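Long-range contacts in enoyl-CoA hydratase (Mycobacterium tuberculosis, PDB 5KJP), which probably catalyses the reversible hydration of trans-2-enoyl-CoA thioesters to 3-hydroxyacyl-CoA in fatty acid beta-oxidation: residues K103-A108 and L122-I127; L26-N31 and A48-Q53; L94-R99 and T118-A123; A129-A134 and N185-P190; A108-A113 and G191-A196. All coordinates share one frame; numbering follows the deposited sequence.

The contacts spread across the mixed sheet of a crotonase fold. Contact 2 packs strand 25-30 against helix 41-56 and comes first along the chain; contact 1 pairs strands 105-109 and 126-130 near the chain's centre; contact 4 adds strand 186-188 at one margin, its centre about 22 Å from that of contact 2. Contact 3 sets loop 94-99 on helix 116-123, about 9 Å from contact 1, centre to centre, and shares Leu122 and Ala123 with it. Contact 5 joins the end of strand 105-109 to the start of helix 193-205, about 6 Å from contact 4, which is nested within the loop it closes. Contacts 1 and 4 thus join neighbouring strands, while 2, 3 and 5 pack helices and loops on the sheet or its connections.

Contact 1: K103-A108 and L122-I127; sequences KPLIAA and LAADLI
Asp125 and Leu105 bind each other through both side chain and main chain, where the polypeptide passes from helix 116-123 into strand 126-130. The Asp125 side chain can be followed outward: its CB lies 3.6 Å from Leu105 O. With chi1 at -56°, CG is anti to the carbonyl carbon of Asp125 and beside its backbone N, a setting that carries the carboxylate back along the neighbouring strand until CG is 3.9 Å from Leu105 N. At the tip, OD2 accepts the N-H of Leu105 at 2.8 Å, on its anti side and 19° out of the carboxylate plane. The same oxygen rests 3.3 Å from Pro104 CA and forms a salt bridge with Lys216, whose NZ also binds Lys103 O.

The return bond runs from Asp125 N to Leu105 O at 2.8 Å. That carbonyl takes a second, longer bond from Leu126 N at 3.3 Å, so two successive N-H groups converge on one acceptor. Parallel pairing then proceeds through Ala107 N and Leu126 O, a bond of 2.8 Å. Ile106 and Leu126 share one face of the sheet, where CG1 of the former meets CB and CD1 of the latter beneath helix 193-205. Ala107 and Ile127 occupy the other face, and Ala124 CB fits among Ala107 CB, Leu105 CG and Leu105 CD2.

In this parallel pair of the crotonase core, the buried Asp125 carboxylate accepts the Leu105 N-H where a main-chain carbonyl might otherwise do so; its charge is met by Lys216, which would be expected to favour the ionised form.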
# COMPACT_ATOMS: atom_id res chain seq x y z
N LYS A 103 14.15 8.16 16.77
CA LYS A 103 12.98 8.17 17.64
C LYS A 103 11.74 8.63 16.86
O LYS A 103 11.88 9.24 15.80
CB LYS A 103 13.24 9.07 18.85
CG LYS A 103 14.31 8.49 19.78
CD LYS A 103 14.64 9.44 20.93
CE LYS A 103 15.81 8.90 21.75
NZ LYS A 103 16.33 9.91 22.71
N PRO A 104 10.53 8.33 17.35
CA PRO A 104 9.32 8.70 16.60
C PRO A 104 9.14 10.22 16.47
O PRO A 104 9.43 11.00 17.37
CB PRO A 104 8.18 8.09 17.43
CG PRO A 104 8.82 7.01 18.23
CD PRO A 104 10.20 7.51 18.54
N LEU A 105 8.66 10.61 15.29
CA LEU A 105 8.38 11.99 14.98
C LEU A 105 6.95 12.12 14.47
O LEU A 105 6.55 11.43 13.54
CB LEU A 105 9.37 12.52 13.94
CG LEU A 105 9.12 13.94 13.42
CD1 LEU A 105 9.24 14.98 14.53
CD2 LEU A 105 10.08 14.23 12.27
N ILE A 106 6.21 13.03 15.09
CA ILE A 106 4.84 13.33 14.67
C ILE A 106 4.79 14.72 14.06
O ILE A 106 5.31 15.67 14.65
CB ILE A 106 3.87 13.28 15.87
CG1 ILE A 106 3.90 11.90 16.54
CG2 ILE A 106 2.45 13.65 15.44
CD1 ILE A 106 3.44 11.92 17.99
N ALA A 107 4.19 14.85 12.88
CA ALA A 107 3.95 16.17 12.31
C ALA A 107 2.55 16.66 12.69
O ALA A 107 1.57 15.96 12.46
CB ALA A 107 4.13 16.16 10.79
N ALA A 108 2.47 17.85 13.29
CA ALA A 108 1.19 18.45 13.63
C ALA A 108 0.87 19.57 12.65
O ALA A 108 1.44 20.67 12.73
CB ALA A 108 1.20 18.98 15.07
N LEU A 122 6.04 13.93 5.36
CA LEU A 122 6.29 12.55 4.92
C LEU A 122 7.53 11.94 5.57
O LEU A 122 7.62 10.73 5.72
CB LEU A 122 6.45 12.50 3.39
CG LEU A 122 5.14 12.67 2.63
CD1 LEU A 122 5.41 12.88 1.15
CD2 LEU A 122 4.26 11.44 2.84
N ALA A 123 8.47 12.79 5.97
CA ALA A 123 9.67 12.31 6.64
C ALA A 123 9.39 11.99 8.11
O ALA A 123 10.18 11.31 8.76
CB ALA A 123 10.79 13.34 6.52
N ALA A 124 8.28 12.51 8.63
CA ALA A 124 7.81 12.13 9.96
C ALA A 124 7.15 10.75 9.89
O ALA A 124 6.91 10.24 8.81
CB ALA A 124 6.83 13.17 10.51
N ASP A 125 6.86 10.17 11.05
CA ASP A 125 6.29 8.82 11.10
C ASP A 125 4.77 8.85 11.12
O ASP A 125 4.11 7.95 10.62
CB ASP A 125 6.80 8.09 12.33
CG ASP A 125 8.30 8.05 12.38
OD1 ASP A 125 8.90 7.53 11.41
OD2 ASP A 125 8.87 8.56 13.36
N LEU A 126 4.25 9.90 11.74
CA LEU A 126 2.82 10.02 11.99
C LEU A 126 2.41 11.45 11.69
O LEU A 126 3.20 12.38 11.88
CB LEU A 126 2.49 9.66 13.44
CG LEU A 126 2.95 8.29 13.93
CD1 LEU A 126 2.78 8.15 15.42
CD2 LEU A 126 2.17 7.20 13.20
N ILE A 127 1.18 11.62 11.22
CA ILE A 127 0.67 12.95 10.93
C ILE A 127 -0.66 13.20 11.63
O ILE A 127 -1.62 12.43 11.48
CB ILE A 127 0.51 13.18 9.41
CG1 ILE A 127 1.86 13.03 8.69
CG2 ILE A 127 -0.12 14.56 9.14
CD1 ILE A 127 1.76 13.07 7.16

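Contact 2: L26-N31 and A48-Q53; sequences LIITIN and ADAMDQ
Ile28 and Leu26 project from strand 25-30 against Ala50, Met51 and Gln53 of helix 41-56, within a beta-alpha-beta unit that continues into strand 62-67. The two short segments run antiparallel, their axes 178° apart in direction and 9.9 Å apart at closest approach.

Along the helix, Ala50 is the first to touch. Its CB lies against the CG1 and CG2 branches of Ile28 and is nearest to CD1, at the end of the longer branch, with 3.7 Å between Ala50 CB and Ile28 CD1. The alanine methyl thus meets the whole branched side chain. The carbonyl of the same residue is approached by an apolar group, with Leu26 CD2 3.6 Å from Ala50 O.

Met51, a selenomethionine in this crystal, leaves the helix pointing away from the strand. A bend at chi2 (-47°) brings the chain round, and its CE ends 3.8 Å from Ile28 CD1. Phe96 packs on the same side chain, linking it to the loop before strand 105-109.

Gln53 closes the walk. Its CG is anti to the backbone N and the chain is extended, carrying the amide across Leu26 at about a right angle. NE2 comes 3.7 Å from Leu26 CD1, and both leucine methyls lie 4.1 Å from Gln53 CD.

Asp49 and Asp52 turn elsewhere, to salt bridges with Arg45 and Arg92. The contact is therefore mainly apolar, with the Ala50 carbonyl and the Gln53 amide as polar neighbours of Leu26, and it is consistent with fit by shape: a small alanine facing a branched isoleucine.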
# COMPACT_ATOMS: atom_id res chain seq x y z
N LEU A 26 9.69 16.33 22.68
CA LEU A 26 10.31 17.53 22.14
C LEU A 26 9.38 18.20 21.14
O LEU A 26 9.07 17.63 20.09
CB LEU A 26 11.65 17.20 21.48
CG LEU A 26 12.53 18.44 21.24
CD1 LEU A 26 13.02 18.99 22.58
CD2 LEU A 26 13.69 18.16 20.29
N ILE A 27 8.93 19.41 21.45
CA ILE A 27 8.07 20.15 20.52
C ILE A 27 8.89 21.14 19.71
O ILE A 27 9.51 22.06 20.25
CB ILE A 27 6.94 20.88 21.25
CG1 ILE A 27 6.16 19.90 22.14
CG2 ILE A 27 6.02 21.58 20.25
CD1 ILE A 27 5.09 20.57 22.96
N ILE A 28 8.88 20.94 18.39
CA ILE A 28 9.68 21.71 17.45
C ILE A 28 8.75 22.57 16.60
O ILE A 28 7.87 22.05 15.91
CB ILE A 28 10.51 20.79 16.53
CG1 ILE A 28 11.28 19.76 17.36
CG2 ILE A 28 11.45 21.62 15.65
CD1 ILE A 28 11.71 18.53 16.56
N THR A 29 8.95 23.88 16.65
CA THR A 29 8.07 24.80 15.95
C THR A 29 8.82 25.66 14.95
O THR A 29 9.70 26.44 15.32
CB THR A 29 7.34 25.72 16.95
OG1 THR A 29 6.62 24.92 17.89
CG2 THR A 29 6.37 26.65 16.22
N ILE A 30 8.49 25.52 13.67
CA ILE A 30 9.04 26.42 12.67
C ILE A 30 8.45 27.80 12.92
O ILE A 30 7.23 27.96 13.04
CB ILE A 30 8.77 25.96 11.23
CG1 ILE A 30 9.30 24.54 11.01
CG2 ILE A 30 9.41 26.93 10.24
CD1 ILE A 30 8.79 23.88 9.72
N ASN A 31 9.32 28.79 13.01
CA ASN A 31 8.94 30.12 13.49
C ASN A 31 9.28 31.20 12.47
O ASN A 31 10.07 32.10 12.73
CB ASN A 31 9.64 30.40 14.83
CG ASN A 31 9.17 31.69 15.49
OD1 ASN A 31 8.01 32.09 15.35
ND2 ASN A 31 10.07 32.37 16.19
N ALA A 48 17.52 20.22 11.75
CA ALA A 48 18.54 19.19 11.89
C ALA A 48 19.05 19.13 13.33
O ALA A 48 19.21 18.04 13.90
CB ALA A 48 19.70 19.45 10.93
N ASP A 49 19.29 20.29 13.92
CA ASP A 49 19.74 20.37 15.31
C ASP A 49 18.71 19.77 16.26
O ASP A 49 19.07 19.08 17.22
CB ASP A 49 20.01 21.82 15.70
CG ASP A 49 21.27 22.39 15.05
OD1 ASP A 49 22.10 21.61 14.52
OD2 ASP A 49 21.43 23.63 15.08
N ALA A 50 17.43 20.04 16.01
CA ALA A 50 16.35 19.51 16.84
C ALA A 50 16.29 17.98 16.78
O ALA A 50 16.09 17.32 17.81
CB ALA A 50 15.01 20.12 16.42
N MSE A 51 16.45 17.42 15.59
CA MSE A 51 16.44 15.97 15.44
C MSE A 51 17.66 15.35 16.13
O MSE A 51 17.55 14.27 16.73
CB MSE A 51 16.40 15.58 13.95
CG MSE A 51 15.14 16.03 13.21
SE MSE A 51 13.45 15.65 14.15
CE MSE A 51 12.32 16.91 13.16
N ASP A 52 18.81 16.03 16.06
CA ASP A 52 20.00 15.59 16.78
C ASP A 52 19.74 15.59 18.28
O ASP A 52 20.15 14.67 19.00
CB ASP A 52 21.22 16.47 16.48
CG ASP A 52 21.71 16.33 15.05
OD1 ASP A 52 21.29 15.37 14.36
OD2 ASP A 52 22.51 17.18 14.60
N GLN A 53 19.06 16.63 18.75
CA GLN A 53 18.74 16.75 20.16
C GLN A 53 17.82 15.61 20.61
O GLN A 53 18.05 14.98 21.64
CB GLN A 53 18.08 18.09 20.45
CG GLN A 53 17.72 18.29 21.92
CD GLN A 53 17.06 19.63 22.17
OE1 GLN A 53 17.00 20.49 21.28
NE2 GLN A 53 16.53 19.82 23.37

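Contact 3: L94-R99 and T118-A123; sequences LGFTER and TELALA
Phe96 and Leu120 carry an apolar contact of loop on helix in the crotonase fold, where the segment 94-99 ahead of strand 105-109 lies against helix 116-123. In relatives this helix starts beside the oxyanion hole, and the contact packs along one flank of it.

Leu120 makes the shortest approach to the loop. Its CD2 methyl comes 3.2 Å from Leu94 O, a close approach of carbon to carbonyl oxygen. The same methyl lies 4.0 Å from Phe96 CE1, and the two side chains cross at about a right angle. CD2 of Leu94 is a looser neighbour, 4.2 Å from Leu120 CD2.

The phenyl ring also meets the helix further along the chain, at Leu120 O and Ala123. With chi1 at 61°, CG of Phe96 stands between its own backbone N and carbonyl carbon, and the ring swings inward so that CZ lies 3.7 Å from Leu120 O. Leu105 packs on this ring too, so it belongs to the buried interior shared with the sheet.

Within the loop, Gly95 has a positive phi, and a type I turn spans Phe96 to Arg99. Thr97 points its methyl at the helix, with CG2 3.9 Å from Glu119 O, while its hydroxyl oxygen accepts from Leu94 N at 2.8 Å (147° at the hydrogen), tying the loop to itself. Glu119 is buried, and its carboxylate is bonded to Gly150 N. In the tightest carbon-carbon contact, Ala123 CB stands 3.4 Å from Phe96 CE2.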
# COMPACT_ATOMS: atom_id res chain seq x y z
N LEU A 94 16.27 18.55 3.19
CA LEU A 94 15.54 19.71 3.65
C LEU A 94 15.28 19.54 5.14
O LEU A 94 14.28 18.96 5.55
CB LEU A 94 14.22 19.86 2.88
CG LEU A 94 13.50 21.21 3.00
CD1 LEU A 94 14.29 22.30 2.29
CD2 LEU A 94 12.07 21.12 2.46
N GLY A 95 16.21 20.03 5.95
CA GLY A 95 16.14 19.82 7.38
C GLY A 95 16.54 18.40 7.77
O GLY A 95 17.61 18.19 8.34
N PHE A 96 15.70 17.43 7.44
CA PHE A 96 15.93 16.05 7.83
C PHE A 96 15.31 15.04 6.85
O PHE A 96 15.22 13.86 7.15
CB PHE A 96 15.37 15.81 9.24
CG PHE A 96 13.88 16.03 9.35
CD1 PHE A 96 13.37 17.31 9.55
CD2 PHE A 96 12.99 14.97 9.23
CE1 PHE A 96 11.99 17.52 9.63
CE2 PHE A 96 11.62 15.17 9.31
CZ PHE A 96 11.12 16.44 9.51
N THR A 97 14.87 15.51 5.68
CA THR A 97 14.20 14.63 4.72
C THR A 97 15.07 13.45 4.26
O THR A 97 14.53 12.40 3.91
CB THR A 97 13.76 15.39 3.46
OG1 THR A 97 14.85 16.16 2.96
CG2 THR A 97 12.58 16.31 3.78
N GLU A 98 16.38 13.63 4.25
CA GLU A 98 17.27 12.53 3.85
C GLU A 98 17.96 11.90 5.05
O GLU A 98 18.88 11.10 4.91
CB GLU A 98 18.29 13.03 2.83
CG GLU A 98 17.64 13.50 1.55
CD GLU A 98 18.62 13.96 0.50
OE1 GLU A 98 19.73 13.38 0.43
OE2 GLU A 98 18.28 14.89 -0.25
N ARG A 99 17.49 12.26 6.24
CA ARG A 99 18.04 11.71 7.47
C ARG A 99 16.98 11.74 8.57
O ARG A 99 17.10 12.49 9.55
CB ARG A 99 19.29 12.50 7.90
CG ARG A 99 20.03 11.93 9.10
CD ARG A 99 21.05 12.92 9.63
NE ARG A 99 21.59 12.50 10.93
CZ ARG A 99 22.50 11.55 11.09
NH1 ARG A 99 22.99 10.90 10.03
NH2 ARG A 99 22.93 11.24 12.30
N THR A 118 5.04 19.29 2.59
CA THR A 118 4.49 17.95 2.55
C THR A 118 5.64 16.96 2.70
O THR A 118 5.51 15.94 3.37
CB THR A 118 3.68 17.69 1.24
OG1 THR A 118 2.32 18.12 1.44
CG2 THR A 118 3.68 16.21 0.86
N GLU A 119 6.79 17.28 2.12
CA GLU A 119 7.94 16.39 2.25
C GLU A 119 8.46 16.30 3.70
O GLU A 119 8.86 15.21 4.13
CB GLU A 119 9.05 16.83 1.31
CG GLU A 119 8.58 16.74 -0.15
CD GLU A 119 9.67 17.05 -1.14
OE1 GLU A 119 10.29 18.12 -1.03
OE2 GLU A 119 9.88 16.21 -2.05
N LEU A 120 8.43 17.40 4.45
CA LEU A 120 8.73 17.31 5.88
C LEU A 120 7.76 16.37 6.60
O LEU A 120 8.17 15.54 7.41
CB LEU A 120 8.69 18.69 6.55
CG LEU A 120 9.67 19.76 6.09
CD1 LEU A 120 9.53 21.00 6.96
CD2 LEU A 120 11.10 19.22 6.12
N ALA A 121 6.46 16.52 6.31
CA ALA A 121 5.45 15.68 6.94
C ALA A 121 5.67 14.21 6.61
O ALA A 121 5.52 13.34 7.47
CB ALA A 121 4.04 16.13 6.53
N LEU A 122 6.04 13.93 5.36
CA LEU A 122 6.29 12.55 4.92
C LEU A 122 7.53 11.94 5.57
O LEU A 122 7.62 10.73 5.72
CB LEU A 122 6.45 12.50 3.39
CG LEU A 122 5.14 12.67 2.63
CD1 LEU A 122 5.41 12.88 1.15
CD2 LEU A 122 4.26 11.44 2.84
N ALA A 123 8.47 12.79 5.97
CA ALA A 123 9.67 12.31 6.64
C ALA A 123 9.39 11.99 8.11
O ALA A 123 10.18 11.31 8.76
CB ALA A 123 10.79 13.34 6.52

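Contact 4: A129-A134 and N185-P190; sequences AARDSA and NVLAEP
Arg131 N donates to Ala188 O at 2.8 Å, nearly along the C=O axis, and fastens the end of strand 126-130 to strand 186-188. Before it, Ala129 N bonds to Val186 O at 2.9 Å in an almost straight line. Ala188 N returns a bond of 2.9 Å to Ala129 O, but from above that carbonyl plane, 36° out of it. This alternation is parallel pairing, and it adds the marginal strand of the six-stranded crotonase sheet within this chain.

Beyond the pairing, the chain turns away at Ala130-Ser133, a type I turn in which Ser133 OG donates to Ala130 O at 2.7 Å. Arg131 leaves the turn extended from CG to NE and lies over strand 186-188. Its NE makes a long salt bridge to Glu189 OE2 at 3.5 Å, the two flat groups inclined by 30°, while NH1 pairs with Glu176.

One face of the guanidinium is covered by Leu187, whose CB stands 4.0 Å above the plane of the Arg131 group. Leu187 CD1 reaches 3.5 Å from Arg131 NH1. Further out, Asp132 lays its carboxylate against the proline ring, with OD2 3.6 Å from Pro190 CB.

The main-chain bonds thus define the register. Arg131 has two acidic partners, Glu176 and the more distant Glu189, which would be expected to offset its charge.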
# COMPACT_ATOMS: atom_id res chain seq x y z
N ALA A 129 -3.44 16.17 11.59
CA ALA A 129 -3.75 17.34 10.77
C ALA A 129 -5.11 17.94 11.09
O ALA A 129 -6.08 17.22 11.33
CB ALA A 129 -3.67 16.97 9.28
N ALA A 130 -5.16 19.27 11.11
CA ALA A 130 -6.43 19.98 11.26
C ALA A 130 -7.35 19.64 10.09
O ALA A 130 -6.89 19.41 8.98
CB ALA A 130 -6.19 21.48 11.34
N ARG A 131 -8.65 19.61 10.35
CA ARG A 131 -9.63 19.25 9.33
C ARG A 131 -9.64 20.23 8.16
O ARG A 131 -10.12 19.90 7.08
CB ARG A 131 -11.03 19.16 9.95
CG ARG A 131 -11.20 17.97 10.88
CD ARG A 131 -12.62 17.84 11.42
NE ARG A 131 -12.75 16.65 12.25
CZ ARG A 131 -13.04 15.44 11.78
NH1 ARG A 131 -13.26 15.27 10.48
NH2 ARG A 131 -13.13 14.41 12.61
N ASP A 132 -9.11 21.43 8.37
CA ASP A 132 -9.10 22.42 7.30
C ASP A 132 -7.70 22.62 6.72
O ASP A 132 -7.44 23.60 6.02
CB ASP A 132 -9.65 23.76 7.80
CG ASP A 132 -8.84 24.34 8.95
OD1 ASP A 132 -8.04 23.60 9.55
OD2 ASP A 132 -9.02 25.54 9.24
N SER A 133 -6.79 21.69 7.02
CA SER A 133 -5.45 21.79 6.46
C SER A 133 -5.39 21.10 5.09
O SER A 133 -6.34 20.45 4.67
CB SER A 133 -4.41 21.18 7.42
OG SER A 133 -4.59 19.78 7.60
N ALA A 134 -4.27 21.27 4.39
CA ALA A 134 -4.11 20.65 3.08
C ALA A 134 -2.65 20.34 2.79
O ALA A 134 -1.74 21.03 3.26
CB ALA A 134 -4.68 21.53 2.00
N ASN A 185 -3.05 10.32 10.34
CA ASN A 185 -3.45 9.43 11.42
C ASN A 185 -4.65 9.95 12.21
O ASN A 185 -5.59 9.21 12.51
CB ASN A 185 -2.28 9.22 12.38
CG ASN A 185 -1.12 8.53 11.71
OD1 ASN A 185 -0.25 9.16 11.11
ND2 ASN A 185 -1.10 7.20 11.80
N VAL A 186 -4.60 11.24 12.54
CA VAL A 186 -5.60 11.86 13.39
C VAL A 186 -6.06 13.17 12.78
O VAL A 186 -5.24 14.04 12.47
CB VAL A 186 -5.03 12.13 14.82
CG1 VAL A 186 -6.03 12.92 15.67
CG2 VAL A 186 -4.62 10.81 15.49
N LEU A 187 -7.37 13.31 12.58
CA LEU A 187 -7.95 14.58 12.18
C LEU A 187 -8.31 15.37 13.42
O LEU A 187 -8.99 14.86 14.32
CB LEU A 187 -9.20 14.37 11.32
CG LEU A 187 -9.01 14.04 9.85
CD1 LEU A 187 -10.36 13.66 9.26
CD2 LEU A 187 -8.39 15.23 9.12
N ALA A 188 -7.87 16.62 13.47
CA ALA A 188 -8.12 17.47 14.63
C ALA A 188 -9.00 18.65 14.24
O ALA A 188 -9.05 19.04 13.08
CB ALA A 188 -6.80 17.97 15.22
N GLU A 189 -9.71 19.21 15.23
CA GLU A 189 -10.41 20.47 15.02
C GLU A 189 -9.37 21.53 14.65
O GLU A 189 -8.24 21.47 15.15
CB GLU A 189 -11.20 20.89 16.27
CG GLU A 189 -12.42 20.02 16.56
CD GLU A 189 -13.32 19.88 15.36
OE1 GLU A 189 -13.70 20.91 14.78
OE2 GLU A 189 -13.65 18.73 14.98
N PRO A 190 -9.73 22.46 13.77
CA PRO A 190 -8.83 23.56 13.38
C PRO A 190 -8.22 24.26 14.59
O PRO A 190 -8.94 24.64 15.52
CB PRO A 190 -9.75 24.50 12.60
CG PRO A 190 -10.75 23.58 11.99
CD PRO A 190 -11.00 22.51 13.02

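Contact 5: A108-A113 and G191-A196; sequences AVEGYA and GTALDA
The carboxylate of Glu110 has the backbone of Gly191 on one side of its plane and the methyl of Ala193 on the other, CB lying 3.3 Å from Glu110 OE2. Each oxygen takes a main-chain N-H. Gly191 N donates to Glu110 OE1 at 2.8 Å, on the syn side and 23° out of the plane. Ala193 N donates to Glu110 OE2 at 2.9 Å, nearly end-on to the C-O bond. A bend at chi2 (-86°) turns the group toward these donors instead of letting the chain run straight from the strand.

A water extends the network: it donates to Glu110 OE2 at 2.7 Å and accepts from Leu194 N at 3.0 Å. The carboxylate therefore serves, directly and through water, two N-H groups in the first turn of helix 193-205, whose positive end should favour the ionised acid. Within the crotonase fold this helix lies over the sheet, and Glu110 follows directly on strand 105-109. Gly191 has a positive phi of 89°, where a side chain would collide with the carbonyl oxygen of Pro190.

Van der Waals contact continues back along the strand. Val109 O is 3.6 Å from Ala193 CB. Ala108 turns its methyl to the helix backbone, CB resting 3.9 Å from Leu194 CA, and Ile64 of the adjacent strand touches both Ala108 and Leu194.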
# COMPACT_ATOMS: atom_id res chain seq x y z
N ALA A 108 2.47 17.85 13.29
CA ALA A 108 1.19 18.45 13.63
C ALA A 108 0.87 19.57 12.65
O ALA A 108 1.44 20.67 12.73
CB ALA A 108 1.20 18.98 15.07
N VAL A 109 -0.06 19.29 11.74
CA VAL A 109 -0.28 20.14 10.58
C VAL A 109 -1.52 21.02 10.71
O VAL A 109 -2.62 20.52 10.95
CB VAL A 109 -0.39 19.30 9.29
CG1 VAL A 109 -0.71 20.19 8.08
CG2 VAL A 109 0.89 18.50 9.07
N GLU A 110 -1.31 22.32 10.58
CA GLU A 110 -2.37 23.31 10.41
C GLU A 110 -2.15 23.98 9.05
O GLU A 110 -1.02 24.02 8.55
CB GLU A 110 -2.34 24.38 11.52
CG GLU A 110 -2.44 23.86 12.95
CD GLU A 110 -3.87 23.65 13.43
OE1 GLU A 110 -4.82 24.04 12.70
OE2 GLU A 110 -4.04 23.11 14.54
N GLY A 111 -3.22 24.52 8.47
CA GLY A 111 -3.11 25.31 7.25
C GLY A 111 -2.48 24.52 6.12
O GLY A 111 -2.85 23.37 5.89
N TYR A 112 -1.52 25.11 5.43
CA TYR A 112 -0.90 24.43 4.29
C TYR A 112 0.42 23.76 4.63
O TYR A 112 1.30 24.37 5.26
CB TYR A 112 -0.67 25.41 3.14
CG TYR A 112 -1.93 25.79 2.40
CD1 TYR A 112 -2.49 24.94 1.46
CD2 TYR A 112 -2.57 27.00 2.65
CE1 TYR A 112 -3.64 25.28 0.78
CE2 TYR A 112 -3.72 27.35 1.98
CZ TYR A 112 -4.26 26.48 1.04
OH TYR A 112 -5.41 26.81 0.36
N ALA A 113 0.54 22.50 4.22
CA ALA A 113 1.81 21.79 4.13
C ALA A 113 2.07 21.49 2.67
O ALA A 113 1.60 20.46 2.15
CB ALA A 113 1.79 20.51 4.96
N GLY A 191 -6.90 24.39 14.59
CA GLY A 191 -6.21 25.05 15.69
C GLY A 191 -5.82 24.13 16.84
O GLY A 191 -5.17 24.58 17.78
N THR A 192 -6.20 22.86 16.77
CA THR A 192 -5.94 21.95 17.89
C THR A 192 -5.05 20.78 17.49
O THR A 192 -4.94 19.81 18.25
CB THR A 192 -7.26 21.38 18.49
OG1 THR A 192 -7.84 20.45 17.57
CG2 THR A 192 -8.26 22.50 18.80
N ALA A 193 -4.42 20.85 16.32
CA ALA A 193 -3.59 19.73 15.86
C ALA A 193 -2.45 19.43 16.82
O ALA A 193 -2.15 18.27 17.10
CB ALA A 193 -3.05 20.00 14.46
N LEU A 194 -1.81 20.47 17.36
CA LEU A 194 -0.70 20.26 18.28
C LEU A 194 -1.15 19.52 19.56
O LEU A 194 -0.47 18.61 20.02
CB LEU A 194 -0.03 21.59 18.65
CG LEU A 194 1.11 21.54 19.66
CD1 LEU A 194 2.15 20.49 19.26
CD2 LEU A 194 1.76 22.91 19.80
N ASP A 195 -2.29 19.92 20.12
CA ASP A 195 -2.80 19.23 21.31
C ASP A 195 -3.14 17.77 21.01
O ASP A 195 -2.85 16.88 21.81
CB ASP A 195 -4.02 19.94 21.87
CG ASP A 195 -3.68 20.86 23.04
OD1 ASP A 195 -2.53 20.79 23.54
OD2 ASP A 195 -4.56 21.63 23.46
N ALA A 196 -3.75 17.51 19.86
CA ALA A 196 -4.03 16.14 19.47
C ALA A 196 -2.72 15.35 19.33
O ALA A 196 -2.63 14.19 19.74
CB ALA A 196 -4.83 16.09 18.17
O HOH W 1 -2.02 23.22 16.27